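Local coordinates for ML032222a iGluR (Mnemiopsis leidyi, PDB 4YKI), which probably forms a glycine-activated ion channel of the ionotropic glutamate receptor family, whose ligand-binding domain holds glycine in its pocket, at residues A111-V116 with R144-L149. Sequence-based numbering, arbitrary orientation.
With GLY (glycine), chain E.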
loop_
_atom_site.group_PDB
_atom_site.type_symbol
_atom_site.label_atom_id
_atom_site.label_comp_id
_atom_site.label_asym_id
_atom_site.label_seq_id
_atom_site.Cartn_x
_atom_site.Cartn_y
_atom_site.Cartn_z
ATOM N N ALA B 111 1.914 3.766 -5.989
ATOM C CA ALA B 111 2.214 4.368 -7.276
ATOM C C ALA B 111 1.003 5.148 -7.767
ATOM O O ALA B 111 -0.137 4.938 -7.318
ATOM C CB ALA B 111 2.619 3.296 -8.296
ATOM N N GLY B 112 1.277 6.068 -8.677
ATOM C CA GLY B 112 0.255 6.844 -9.334
ATOM C C GLY B 112 0.508 6.882 -10.824
ATOM O O GLY B 112 1.573 6.487 -11.305
ATOM N N ILE B 113 -0.503 7.340 -11.557
ATOM C CA ILE B 113 -0.349 7.649 -12.972
ATOM C C ILE B 113 0.351 8.988 -13.121
ATOM O O ILE B 113 0.032 9.954 -12.416
ATOM C CB ILE B 113 -1.716 7.649 -13.702
ATOM C CG1 ILE B 113 -2.414 6.286 -13.575
ATOM C CG2 ILE B 113 -1.556 8.027 -15.167
ATOM C CD1 ILE B 113 -1.596 5.119 -14.115
ATOM N N LYS B 114 1.345 9.017 -14.009
ATOM C CA LYS B 114 2.130 10.210 -14.279
ATOM C C LYS B 114 2.220 10.441 -15.789
ATOM O O LYS B 114 2.498 9.519 -16.551
ATOM C CB LYS B 114 3.538 10.071 -13.696
ATOM C CG LYS B 114 4.364 11.326 -13.901
ATOM C CD LYS B 114 5.721 11.247 -13.285
ATOM C CE LYS B 114 6.470 12.570 -13.408
ATOM N NZ LYS B 114 5.771 13.716 -12.745
ATOM N N ALA B 115 2.001 11.682 -16.202
ATOM C CA ALA B 115 2.169 12.087 -17.588
ATOM C C ALA B 115 3.393 12.959 -17.722
ATOM O O ALA B 115 3.632 13.847 -16.907
ATOM C CB ALA B 115 0.945 12.830 -18.098
ATOM N N VAL B 116 4.160 12.693 -18.767
ATOM C CA VAL B 116 5.363 13.459 -19.066
ATOM C C VAL B 116 5.345 13.887 -20.525
ATOM O O VAL B 116 4.680 13.283 -21.346
ATOM C CB VAL B 116 6.669 12.669 -18.751
ATOM C CG1 VAL B 116 6.754 12.351 -17.268
ATOM C CG2 VAL B 116 6.767 11.407 -19.586
ATOM N N ARG B 144 -1.886 -2.632 -20.720
ATOM C CA ARG B 144 -1.091 -2.321 -19.539
ATOM C C ARG B 144 -2.001 -1.485 -18.629
ATOM O O ARG B 144 -2.999 -0.915 -19.088
ATOM C CB ARG B 144 0.165 -1.554 -19.982
ATOM C CG ARG B 144 1.201 -1.223 -18.927
ATOM C CD ARG B 144 2.257 -0.298 -19.509
ATOM N NE ARG B 144 3.142 0.316 -18.513
ATOM C CZ ARG B 144 4.199 -0.260 -17.951
ATOM N NH1 ARG B 144 4.531 -1.506 -18.238
ATOM N NH2 ARG B 144 4.924 0.425 -17.070
ATOM N N HIS B 145 -1.635 -1.378 -17.359
ATOM C CA HIS B 145 -2.484 -0.767 -16.337
ATOM C C HIS B 145 -2.945 0.668 -16.624
ATOM O O HIS B 145 -4.111 0.947 -16.440
ATOM C CB HIS B 145 -1.767 -0.913 -15.004
ATOM C CG HIS B 145 -2.324 -0.097 -13.902
ATOM N ND1 HIS B 145 -3.440 -0.470 -13.187
ATOM C CD2 HIS B 145 -1.875 1.059 -13.364
ATOM C CE1 HIS B 145 -3.643 0.430 -12.242
ATOM N NE2 HIS B 145 -2.708 1.367 -12.324
ATOM N N PRO B 146 -2.058 1.591 -17.033
ATOM C CA PRO B 146 -2.566 2.949 -17.257
ATOM C C PRO B 146 -3.720 2.988 -18.265
ATOM O O PRO B 146 -4.723 3.650 -18.020
ATOM C CB PRO B 146 -1.320 3.716 -17.732
ATOM C CG PRO B 146 -0.168 2.978 -17.079
ATOM C CD PRO B 146 -0.588 1.530 -17.168
ATOM N N GLU B 147 -3.591 2.279 -19.381
ATOM C CA GLU B 147 -4.674 2.174 -20.359
ATOM C C GLU B 147 -5.965 1.693 -19.693
ATOM O O GLU B 147 -7.031 2.251 -19.922
ATOM C CB GLU B 147 -4.269 1.219 -21.473
ATOM C CG GLU B 147 -5.319 1.097 -22.569
ATOM C CD GLU B 147 -5.039 -0.024 -23.541
ATOM O OE1 GLU B 147 -4.949 -1.182 -23.082
ATOM O OE2 GLU B 147 -4.925 0.250 -24.756
ATOM N N THR B 148 -5.862 0.653 -18.879
ATOM C CA THR B 148 -7.043 0.123 -18.210
ATOM C C THR B 148 -7.683 1.166 -17.296
ATOM O O THR B 148 -8.908 1.352 -17.309
ATOM C CB THR B 148 -6.682 -1.141 -17.425
ATOM O OG1 THR B 148 -6.430 -2.205 -18.349
ATOM C CG2 THR B 148 -7.825 -1.569 -16.532
ATOM N N LEU B 149 -6.869 1.860 -16.508
ATOM C CA LEU B 149 -7.429 2.886 -15.631
ATOM C C LEU B 149 -8.092 3.998 -16.398
ATOM O O LEU B 149 -9.159 4.465 -16.004
ATOM C CB LEU B 149 -6.385 3.475 -14.695
ATOM C CG LEU B 149 -5.884 2.603 -13.553
ATOM C CD1 LEU B 149 -5.119 3.497 -12.549
ATOM C CD2 LEU B 149 -7.025 1.842 -12.885
HETATM N N GLY E . 3.188 -1.933 -14.199
HETATM C CA GLY E . 2.391 -2.117 -15.434
HETATM C C GLY E . 1.172 -2.988 -15.251
HETATM O O GLY E . 0.396 -3.103 -16.224
HETATM O OXT GLY E . 0.991 -3.574 -14.162
#
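Ile113 reaches from strand 109-118 into the first turn of helix 145-152, and its CD1 does most of the touching. This methyl lies 3.9 Å from CB of Pro146, about as near to that ring's CG, and 4.1 Å from CD2 of His145, which it meets obliquely. One carbon back, CG1 of Ile113 packs 4.0 Å from CD1 of Leu149. The CB bond points toward the helix, and CG1 anti to the carbonyl carbon (chi1 -59°) helps set the longer branch against Pro146. Strand and helix axes run at 90° to each other, and no hydrogen bond joins the two segments.

The start of the helix also meets the ligand. His145 N donates to the O of the bound glycine at 2.9 Å, bending to 151° at the hydrogen, while the glycine CA sits 3.5 Å above the centre of one face of the Arg144 guanidinium. Arg98, Ser93, Asp91 and Glu188 add further hydrogen bonds. Arg144, at the N-cap position, forms salt bridges to Asp187 and to Glu17, the latter probably spanning the two lobes of this periplasmic-binding-protein-like domain. A leucine in place of Arg144 would probably cost Asp187 and Glu17 a cationic partner and take away the flat surface under the ligand. Farther out, Asn95, hydrogen-bonded to His145 ND1, probably helps, with the ring of Phe212, to set the turn of the imidazole.

Apolar contact thus packs the helix start against the sheet, consistent with its first N-H meeting the ligand, whose carboxylate the helix's positive end probably helps to stabilise.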